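Adenylate isopentenyltransferase (Humulus lupulus, PDB 3A8T) catalyses the transfer of an isopentenyl group from dimethylallyl diphosphate to AMP, ADP or ATP in cytokinin biosynthesis, with magnesium as cofactor. Local coordinates at residues 62-67 and 328-333; 208-213 and 227-232; 220-225 and 233-238. All blocks are in the same frame, centred on the assembly; numbering follows the deposited sequence.

Overall arrangement
The contacts divide between two ends of the molecule. Contact 1 ties the loop leading into strand 66-70 of the parallel sheet to the C-terminal helix 315-338, closing a loop of the chain that encloses both others. Contacts 2 and 3 lie on the opposite side of the chain's centre, their centres about 36 Å and 37 Å from that of contact 1 but only about 8 Å apart. Their segments interleave along the chain, from the end of helix 203-210 through the loop to the start of helix 234-243, and they touch through Arg229-Asp238 and Lys230-Ser222. Segment 227-232 lines the ATP pocket, to which Ser222 also belongs, whereas contact 1 lies partly buried at the periphery of the sheet-bearing core.

Contact 1: 62-67 and 328-333; sequences AHFPLE and PSVKIV
His63 and Val330 bring the two backbones nearest, with 7.4 Å between His63 CA and Val330 CA; 62-67 is a turn that runs into a strand, while 328-333 is one and a half turns of helix. Val330 and Val333, three residues apart and therefore on the same side of that helix, present their methyls to the two aromatic rings of the turn. Val330 CG2 stands 3.8 Å from the centroid of the His63 ring and almost on its normal, a CH-pi contact over the centre of the face. The branching at CB lets the other methyl work as well: CG1 of Val330, anti to its backbone N (chi1 167°), lies 4.2 Å from Phe64 CZ.

The fold is an alpha/beta one of the P-loop NTPase type, built on a parallel sheet in which 66-70 is a strand next to 132-136, and helix 53-61 and helix 315-338 pack near each other, Ser329 touching Leu56 and Leu60. His63 and Phe64 stand where the chain leaves helix 53-61 for strand 66-70, and large flat side chains suit this place because each can offer a face to the neighbouring helix. His63 is exposed and Val333 buried.

Phe64 is held between two groups. Val333 CG1 makes a second CH-pi contact, 3.7 Å from the centroid of the Phe64 ring and toward its rim, and CB of His63 covers the opposite face. The ring's edge points at the helix backbone, with Phe64 CZ 3.5 Å from Val330 O near the ring plane.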
loop_
_atom_site.group_PDB
_atom_site.type_symbol
_atom_site.label_atom_id
_atom_site.label_comp_id
_atom_site.label_asym_id
_atom_site.label_seq_id
_atom_site.Cartn_x
_atom_site.Cartn_y
_atom_site.Cartn_z
ATOM N N ALA A 62 -4.765 -6.786 18.654
ATOM C CA ALA A 62 -5.563 -6.888 19.862
ATOM C C ALA A 62 -5.489 -8.342 20.454
ATOM O O ALA A 62 -5.841 -8.539 21.610
ATOM C CB ALA A 62 -7.038 -6.489 19.581
ATOM N N HIS A 63 -4.994 -9.304 19.670
ATOM C CA HIS A 63 -4.916 -10.719 20.060
ATOM C C HIS A 63 -3.524 -11.218 20.271
ATOM O O HIS A 63 -3.301 -12.174 20.988
ATOM C CB HIS A 63 -5.491 -11.621 18.965
ATOM C CG HIS A 63 -6.954 -11.443 18.741
ATOM N ND1 HIS A 63 -7.887 -12.294 19.276
ATOM C CD2 HIS A 63 -7.646 -10.454 18.129
ATOM C CE1 HIS A 63 -9.097 -11.833 19.011
ATOM N NE2 HIS A 63 -8.974 -10.716 18.316
ATOM N N PHE A 64 -2.591 -10.585 19.588
ATOM C CA PHE A 64 -1.206 -10.961 19.642
ATOM C C PHE A 64 -0.267 -9.787 19.781
ATOM O O PHE A 64 -0.312 -8.855 18.994
ATOM C CB PHE A 64 -0.839 -11.676 18.359
ATOM C CG PHE A 64 -1.714 -12.849 18.043
ATOM C CD1 PHE A 64 -1.611 -14.029 18.788
ATOM C CD2 PHE A 64 -2.655 -12.766 17.019
ATOM C CE1 PHE A 64 -2.430 -15.096 18.524
ATOM C CE2 PHE A 64 -3.492 -13.838 16.737
ATOM C CZ PHE A 64 -3.384 -15.005 17.488
ATOM N N PRO A 65 0.611 -9.828 20.783
ATOM C CA PRO A 65 1.557 -8.711 20.926
ATOM C C PRO A 65 2.400 -8.672 19.627
ATOM O O PRO A 65 3.112 -9.624 19.291
ATOM C CB PRO A 65 2.380 -9.093 22.168
ATOM C CG PRO A 65 2.235 -10.619 22.256
ATOM C CD PRO A 65 0.828 -10.892 21.795
ATOM N N LEU A 66 2.305 -7.589 18.872
ATOM C CA LEU A 66 3.054 -7.564 17.631
ATOM C C LEU A 66 3.503 -6.162 17.216
ATOM O O LEU A 66 3.182 -5.182 17.864
ATOM C CB LEU A 66 2.231 -8.288 16.535
ATOM C CG LEU A 66 0.970 -7.640 15.976
ATOM C CD1 LEU A 66 1.367 -6.604 14.956
ATOM C CD2 LEU A 66 0.050 -8.679 15.343
ATOM N N GLU A 67 4.292 -6.084 16.165
ATOM C CA GLU A 67 4.789 -4.802 15.675
ATOM C C GLU A 67 4.799 -4.994 14.162
ATOM O O GLU A 67 5.029 -6.100 13.640
ATOM C CB GLU A 67 6.232 -4.474 16.189
ATOM C CG GLU A 67 6.438 -4.596 17.743
ATOM C CD GLU A 67 7.631 -3.748 18.331
ATOM O OE1 GLU A 67 8.295 -3.020 17.559
ATOM O OE2 GLU A 67 7.918 -3.819 19.570
ATOM N N PRO A 328 -10.866 -16.087 11.050
ATOM C CA PRO A 328 -9.992 -17.110 10.445
ATOM C C PRO A 328 -8.482 -16.792 10.639
ATOM O O PRO A 328 -7.699 -17.649 10.970
ATOM C CB PRO A 328 -10.400 -17.087 8.966
ATOM C CG PRO A 328 -11.849 -16.647 9.018
ATOM C CD PRO A 328 -11.841 -15.570 10.077
ATOM N N SER A 329 -8.073 -15.542 10.424
ATOM C CA SER A 329 -6.650 -15.152 10.597
ATOM C C SER A 329 -6.164 -15.405 12.035
ATOM O O SER A 329 -5.055 -15.874 12.209
ATOM C CB SER A 329 -6.421 -13.657 10.303
ATOM O OG SER A 329 -6.864 -13.262 9.021
ATOM N N VAL A 330 -6.989 -15.071 13.036
ATOM C CA VAL A 330 -6.604 -15.253 14.435
ATOM C C VAL A 330 -6.222 -16.722 14.641
ATOM O O VAL A 330 -5.133 -17.014 15.187
ATOM C CB VAL A 330 -7.757 -14.832 15.414
ATOM C CG1 VAL A 330 -7.482 -15.327 16.828
ATOM C CG2 VAL A 330 -7.895 -13.374 15.441
ATOM N N LYS A 331 -7.094 -17.620 14.157
ATOM C CA LYS A 331 -6.879 -19.054 14.237
ATOM C C LYS A 331 -5.573 -19.492 13.552
ATOM O O LYS A 331 -4.761 -20.246 14.121
ATOM C CB LYS A 331 -8.035 -19.802 13.599
ATOM C CG LYS A 331 -9.333 -19.641 14.302
ATOM C CD LYS A 331 -10.507 -19.828 13.350
ATOM C CE LYS A 331 -10.720 -21.286 12.941
ATOM N NZ LYS A 331 -12.085 -21.560 12.307
ATOM N N ILE A 332 -5.364 -19.032 12.328
ATOM C CA ILE A 332 -4.152 -19.406 11.622
ATOM C C ILE A 332 -2.919 -18.910 12.402
ATOM O O ILE A 332 -2.012 -19.663 12.632
ATOM C CB ILE A 332 -4.141 -18.795 10.186
ATOM C CG1 ILE A 332 -5.253 -19.406 9.337
ATOM C CG2 ILE A 332 -2.773 -18.990 9.503
ATOM C CD1 ILE A 332 -5.501 -18.633 7.987
ATOM N N VAL A 333 -2.905 -17.648 12.830
ATOM C CA VAL A 333 -1.723 -17.100 13.507
ATOM C C VAL A 333 -1.487 -17.818 14.805
ATOM O O VAL A 333 -0.384 -18.192 15.147
ATOM C CB VAL A 333 -1.893 -15.613 13.756
ATOM C CG1 VAL A 333 -0.856 -15.125 14.724
ATOM C CG2 VAL A 333 -1.829 -14.894 12.468
#

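Contact 2: 208-213 and 227-232; sequences AEFYSP and GLRKAI. With ATP (adenosine-5'-triphosphate), chain B.
Lys230 O is gripped by two hydroxyls: the ribose O2' of ATP donates to it at 2.7 Å, and Ser222 OG reaches it as well. Two residues on, Ile232 N gives a nearly straight bond (170°) of 2.9 Å to ATP N3. Between them Ala231 is small enough to let the purine lie close, its CB 3.8 Å from ATP C2.

The far side of this short 3-10 turn meets the end of helix 203-210. Phe210, its CG anti to the backbone N (chi1 -170°), extends its ring toward the turn. Phe210 CZ meets Leu228 CD2 at 4.1 Å, and Leu80 touches both side chains. Beside them, a bend at chi3 carries the Arg229 guanidinium round to Phe210, where Arg229 NH1 approaches Phe210 CE2 obliquely at 3.4 Å with the two planes only 16° apart. Three acids surround the guanidinium, Asp217 at NE, Asp215 at NH1 and Asp238 at NH2, and probably balance its charge beside the apolar ring.

The pocket therefore reads the nucleotide here with main-chain atoms. N3 is common to adenine and guanine, but a guanine amino group on C2 would fall close to Ile232 N and Ala231 CB, so this edge may help exclude guanine.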
loop_
_atom_site.group_PDB
_atom_site.type_symbol
_atom_site.label_atom_id
_atom_site.label_comp_id
_atom_site.label_asym_id
_atom_site.label_seq_id
_atom_site.Cartn_x
_atom_site.Cartn_y
_atom_site.Cartn_z
ATOM N N ALA A 208 -0.548 19.548 -5.015
ATOM C CA ALA A 208 -0.225 20.889 -5.507
ATOM C C ALA A 208 0.946 21.443 -4.711
ATOM O O ALA A 208 1.774 22.153 -5.252
ATOM C CB ALA A 208 -1.451 21.855 -5.388
ATOM N N GLU A 209 1.019 21.111 -3.428
ATOM C CA GLU A 209 2.095 21.606 -2.564
ATOM C C GLU A 209 3.384 20.819 -2.814
ATOM O O GLU A 209 4.493 21.342 -2.662
ATOM C CB GLU A 209 1.674 21.511 -1.090
ATOM C CG GLU A 209 2.763 21.881 -0.089
ATOM C CD GLU A 209 3.109 23.400 -0.078
ATOM O OE1 GLU A 209 2.182 24.248 -0.215
ATOM O OE2 GLU A 209 4.310 23.751 0.081
ATOM N N PHE A 210 3.233 19.568 -3.231
ATOM C CA PHE A 210 4.377 18.704 -3.524
ATOM C C PHE A 210 5.030 19.115 -4.867
ATOM O O PHE A 210 6.255 18.972 -5.096
ATOM C CB PHE A 210 3.886 17.277 -3.638
ATOM C CG PHE A 210 4.977 16.268 -3.709
ATOM C CD1 PHE A 210 5.838 16.055 -2.600
ATOM C CD2 PHE A 210 5.152 15.504 -4.851
ATOM C CE1 PHE A 210 6.851 15.091 -2.651
ATOM C CE2 PHE A 210 6.166 14.536 -4.914
ATOM C CZ PHE A 210 7.009 14.323 -3.837
ATOM N N TYR A 211 4.176 19.660 -5.731
ATOM C CA TYR A 211 4.561 20.089 -7.052
ATOM C C TYR A 211 5.697 21.080 -7.044
ATOM O O TYR A 211 5.738 21.987 -6.229
ATOM C CB TYR A 211 3.353 20.685 -7.769
ATOM C CG TYR A 211 3.614 20.969 -9.220
ATOM C CD1 TYR A 211 3.609 19.947 -10.179
ATOM C CD2 TYR A 211 3.946 22.260 -9.630
ATOM C CE1 TYR A 211 3.923 20.208 -11.507
ATOM C CE2 TYR A 211 4.261 22.530 -10.931
ATOM C CZ TYR A 211 4.244 21.522 -11.859
ATOM O OH TYR A 211 4.511 21.878 -13.134
ATOM N N SER A 212 6.594 20.917 -8.001
ATOM C CA SER A 212 7.770 21.769 -8.125
ATOM C C SER A 212 8.310 21.849 -9.552
ATOM O O SER A 212 8.701 20.841 -10.132
ATOM C CB SER A 212 8.850 21.229 -7.195
ATOM O OG SER A 212 10.114 21.684 -7.561
ATOM N N PRO A 213 8.337 23.051 -10.140
ATOM C CA PRO A 213 8.852 23.160 -11.504
ATOM C C PRO A 213 10.337 22.797 -11.657
ATOM O O PRO A 213 10.816 22.745 -12.759
ATOM C CB PRO A 213 8.552 24.591 -11.870
ATOM C CG PRO A 213 7.288 24.904 -11.052
ATOM C CD PRO A 213 7.703 24.315 -9.719
ATOM N N GLY A 227 11.675 6.841 -7.015
ATOM C CA GLY A 227 11.213 6.981 -5.643
ATOM C C GLY A 227 9.744 7.387 -5.451
ATOM O O GLY A 227 8.849 6.950 -6.222
ATOM N N LEU A 228 9.520 8.209 -4.414
ATOM C CA LEU A 228 8.185 8.719 -4.088
ATOM C C LEU A 228 7.496 9.374 -5.297
ATOM O O LEU A 228 6.287 9.428 -5.367
ATOM C CB LEU A 228 8.250 9.727 -2.935
ATOM C CG LEU A 228 6.871 10.206 -2.452
ATOM C CD1 LEU A 228 6.097 9.012 -2.020
ATOM C CD2 LEU A 228 6.945 11.161 -1.300
ATOM N N ARG A 229 8.269 9.856 -6.266
ATOM C CA ARG A 229 7.644 10.486 -7.410
ATOM C C ARG A 229 6.962 9.457 -8.342
ATOM O O ARG A 229 6.299 9.829 -9.287
ATOM C CB ARG A 229 8.659 11.391 -8.137
ATOM C CG ARG A 229 9.047 12.563 -7.291
ATOM C CD ARG A 229 9.739 13.681 -8.061
ATOM N NE ARG A 229 8.965 14.111 -9.215
ATOM C CZ ARG A 229 7.864 14.869 -9.174
ATOM N NH1 ARG A 229 7.374 15.339 -8.023
ATOM N NH2 ARG A 229 7.181 15.065 -10.293
ATOM N N LYS A 230 7.138 8.169 -8.052
ATOM C CA LYS A 230 6.468 7.097 -8.784
ATOM C C LYS A 230 5.014 6.853 -8.301
ATOM O O LYS A 230 4.241 6.256 -9.031
ATOM C CB LYS A 230 7.185 5.761 -8.602
ATOM C CG LYS A 230 8.584 5.716 -9.153
ATOM C CD LYS A 230 9.185 4.354 -8.883
ATOM C CE LYS A 230 9.017 3.473 -10.089
ATOM N NZ LYS A 230 9.406 2.070 -9.763
ATOM N N ALA A 231 4.671 7.290 -7.087
ATOM C CA ALA A 231 3.357 7.093 -6.467
ATOM C C ALA A 231 2.206 7.383 -7.390
ATOM O O ALA A 231 2.243 8.393 -8.073
ATOM C CB ALA A 231 3.264 7.968 -5.226
ATOM N N ILE A 232 1.183 6.517 -7.446
ATOM C CA ILE A 232 0.058 6.812 -8.353
ATOM C C ILE A 232 -0.569 8.130 -7.864
ATOM O O ILE A 232 -0.794 8.316 -6.662
ATOM C CB ILE A 232 -1.071 5.721 -8.374
ATOM C CG1 ILE A 232 -0.540 4.352 -8.773
ATOM C CG2 ILE A 232 -2.106 6.100 -9.386
ATOM C CD1 ILE A 232 0.096 4.335 -10.025
HETATM P PG ATP B . 7.424 -3.021 -9.612
HETATM O O1G ATP B . 8.779 -3.519 -9.214
HETATM O O2G ATP B . 7.574 -1.442 -9.989
HETATM O O3G ATP B . 6.893 -3.808 -10.918
HETATM P PB ATP B . 6.831 -3.728 -7.017
HETATM O O1B ATP B . 6.743 -5.147 -6.854
HETATM O O2B ATP B . 8.321 -3.313 -6.875
HETATM O O3B ATP B . 6.268 -3.265 -8.437
HETATM P PA ATP B . 4.518 -2.412 -6.083
HETATM O O1A ATP B . 3.658 -3.234 -6.921
HETATM O O2A ATP B . 3.780 -2.292 -4.641
HETATM O O3A ATP B . 6.016 -3.039 -5.791
HETATM O "O5'" ATP B . 4.612 -0.874 -6.601
HETATM C "C5'" ATP B . 4.738 -0.754 -7.991
HETATM C "C4'" ATP B . 4.271 0.643 -8.349
HETATM O "O4'" ATP B . 2.911 0.797 -7.923
HETATM C "C3'" ATP B . 5.032 1.785 -7.632
HETATM O "O3'" ATP B . 6.198 2.155 -8.362
HETATM C "C2'" ATP B . 3.969 2.895 -7.566
HETATM O "O2'" ATP B . 3.971 3.632 -8.740
HETATM C "C1'" ATP B . 2.658 2.162 -7.406
HETATM N N9 ATP B . 2.253 2.117 -5.973
HETATM C C8 ATP B . 2.476 1.072 -5.078
HETATM N N7 ATP B . 2.081 1.406 -3.867
HETATM C C5 ATP B . 1.578 2.672 -3.893
HETATM C C6 ATP B . 1.010 3.596 -2.929
HETATM N N6 ATP B . 0.872 3.281 -1.600
HETATM N N1 ATP B . 0.613 4.808 -3.371
HETATM C C2 ATP B . 0.729 5.155 -4.646
HETATM N N3 ATP B . 1.248 4.345 -5.571
HETATM C C4 ATP B . 1.679 3.132 -5.265
#

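Contact 3: 220-225 and 233-238; sequences EDSATR and GVPEFD
Charge pairing comes first: Arg225 meets Asp238 end-on, giving two N-H groups to the single oxygen OD2. The bond from Arg225 NH2 is short and fairly straight (2.8 Å to OD2, 161°), arriving on the syn side but tilted well out of the carboxylate plane; the one from NH1 is longer and more bent (3.2 Å to OD2, 137°) and uses the anti lone pair. OD2 lies in the guanidinium plane, but the carboxylate is turned 36° from it. Arg229 NH2 forms a further salt bridge to the same oxygen, so one acid gathers two arginines. Arg225 NE bonds to Arg229 O, which should help fix the rotation of the guanidinium.

Van der Waals contacts follow. Pro235 CA lies over one face of that group, 3.5 Å from its plane and displaced toward the rim, while Val234 CG1 sits at the edge, 3.0 Å from Arg225 NH2. Pro235 CG is tight against Ser222 OG at 3.2 Å. Proline suits this first helical turn, where its nitrogen need not donate to a preceding turn.

The remaining polar links run through a water and the helix start. Ser222 OG, which also pairs with Lys230 O, accepts from a water that donates to Glu236 OE2 too. Glu236, third residue of the helix, takes the N-H of the N-cap residue Gly233 on OE1 at 2.6 Å, a bent bond from above the carboxylate plane. Gly233 has a positive phi that would jam a side chain against the preceding carbonyl. Asp221 OD1 accepts from Ala223 N at 2.7 Å, an Asx turn shaping the backbone around Ser222, a residue of the ATP pocket.

Helix 234-243 has the loop on its Pro235 and Asp238 side, while Val234 and Phe237 rest on Leu207 of helix 203-210.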
loop_
_atom_site.group_PDB
_atom_site.type_symbol
_atom_site.label_atom_id
_atom_site.label_comp_id
_atom_site.label_asym_id
_atom_site.label_seq_id
_atom_site.Cartn_x
_atom_site.Cartn_y
_atom_site.Cartn_z
ATOM N N GLU A 220 6.754 12.204 -17.638
ATOM C CA GLU A 220 7.132 10.794 -17.534
ATOM C C GLU A 220 6.266 9.953 -16.595
ATOM O O GLU A 220 5.772 10.424 -15.572
ATOM C CB GLU A 220 8.648 10.732 -17.164
ATOM C CG GLU A 220 9.168 9.380 -16.726
ATOM C CD GLU A 220 10.643 9.362 -16.248
ATOM O OE1 GLU A 220 11.123 10.305 -15.574
ATOM O OE2 GLU A 220 11.334 8.369 -16.520
ATOM N N ASP A 221 6.068 8.695 -16.994
ATOM C CA ASP A 221 5.265 7.702 -16.282
ATOM C C ASP A 221 5.945 7.282 -14.987
ATOM O O ASP A 221 7.140 7.465 -14.803
ATOM C CB ASP A 221 5.068 6.480 -17.203
ATOM C CG ASP A 221 4.033 5.437 -16.682
ATOM O OD1 ASP A 221 4.383 4.575 -15.852
ATOM O OD2 ASP A 221 2.860 5.460 -17.130
ATOM N N SER A 222 5.126 6.779 -14.082
ATOM C CA SER A 222 5.535 6.202 -12.801
ATOM C C SER A 222 6.617 5.117 -13.024
ATOM O O SER A 222 7.557 5.000 -12.246
ATOM C CB SER A 222 4.342 5.469 -12.153
ATOM O OG SER A 222 3.457 6.338 -11.485
ATOM N N ALA A 223 6.452 4.350 -14.101
ATOM C CA ALA A 223 7.310 3.214 -14.397
ATOM C C ALA A 223 8.770 3.510 -14.319
ATOM O O ALA A 223 9.525 2.723 -13.773
ATOM C CB ALA A 223 6.968 2.625 -15.758
ATOM N N THR A 224 9.162 4.644 -14.881
ATOM C CA THR A 224 10.563 5.041 -14.880
ATOM C C THR A 224 10.888 6.223 -14.020
ATOM O O THR A 224 11.991 6.717 -14.070
ATOM C CB THR A 224 11.079 5.321 -16.317
ATOM O OG1 THR A 224 10.167 6.172 -17.027
ATOM C CG2 THR A 224 11.212 4.061 -17.031
ATOM N N ARG A 225 9.923 6.715 -13.257
ATOM C CA ARG A 225 10.237 7.819 -12.373
ATOM C C ARG A 225 11.040 7.208 -11.233
ATOM O O ARG A 225 11.265 5.985 -11.191
ATOM C CB ARG A 225 8.985 8.520 -11.903
ATOM C CG ARG A 225 8.548 9.547 -12.929
ATOM C CD ARG A 225 6.997 9.847 -13.036
ATOM N NE ARG A 225 6.540 10.707 -11.963
ATOM C CZ ARG A 225 6.068 11.950 -12.070
ATOM N NH1 ARG A 225 5.936 12.593 -13.235
ATOM N NH2 ARG A 225 5.761 12.574 -10.947
ATOM N N GLY A 233 -0.816 9.047 -8.802
ATOM C CA GLY A 233 -1.361 10.350 -8.448
ATOM C C GLY A 233 -0.378 11.444 -8.778
ATOM O O GLY A 233 -0.730 12.527 -9.286
ATOM N N VAL A 234 0.898 11.166 -8.561
ATOM C CA VAL A 234 1.829 12.234 -8.859
ATOM C C VAL A 234 1.993 12.566 -10.335
ATOM O O VAL A 234 1.938 13.701 -10.712
ATOM C CB VAL A 234 3.212 11.956 -8.319
ATOM C CG1 VAL A 234 4.061 13.145 -8.587
ATOM C CG2 VAL A 234 3.156 11.616 -6.830
ATOM N N PRO A 235 2.258 11.556 -11.170
ATOM C CA PRO A 235 2.439 11.787 -12.624
ATOM C C PRO A 235 1.161 12.314 -13.274
ATOM O O PRO A 235 1.235 13.200 -14.131
ATOM C CB PRO A 235 2.830 10.403 -13.185
ATOM C CG PRO A 235 3.002 9.459 -11.908
ATOM C CD PRO A 235 2.153 10.117 -10.838
ATOM N N GLU A 236 0.008 11.808 -12.799
ATOM C CA GLU A 236 -1.317 12.177 -13.321
ATOM C C GLU A 236 -1.590 13.649 -13.073
ATOM O O GLU A 236 -1.953 14.383 -14.008
ATOM C CB GLU A 236 -2.444 11.311 -12.718
ATOM C CG GLU A 236 -2.341 9.832 -12.984
ATOM C CD GLU A 236 -1.389 9.092 -12.029
ATOM O OE1 GLU A 236 -0.543 9.711 -11.314
ATOM O OE2 GLU A 236 -1.495 7.853 -11.982
ATOM N N PHE A 237 -1.402 14.098 -11.838
ATOM C CA PHE A 237 -1.628 15.510 -11.610
ATOM C C PHE A 237 -0.579 16.410 -12.180
ATOM O O PHE A 237 -0.879 17.554 -12.470
ATOM C CB PHE A 237 -1.939 15.811 -10.136
ATOM C CG PHE A 237 -3.433 15.762 -9.856
ATOM C CD1 PHE A 237 -4.296 16.720 -10.446
ATOM C CD2 PHE A 237 -4.018 14.673 -9.164
ATOM C CE1 PHE A 237 -5.698 16.582 -10.361
ATOM C CE2 PHE A 237 -5.406 14.536 -9.077
ATOM C CZ PHE A 237 -6.249 15.485 -9.677
ATOM N N ASP A 238 0.649 15.921 -12.352
ATOM C CA ASP A 238 1.701 16.754 -12.983
ATOM C C ASP A 238 1.211 17.149 -14.398
ATOM O O ASP A 238 1.420 18.275 -14.877
ATOM C CB ASP A 238 3.048 16.013 -13.090
ATOM C CG ASP A 238 3.782 15.917 -11.746
ATOM O OD1 ASP A 238 3.383 16.623 -10.785
ATOM O OD2 ASP A 238 4.760 15.138 -11.631
HETATM O O HOH W 1 0.755 6.274 -12.764
#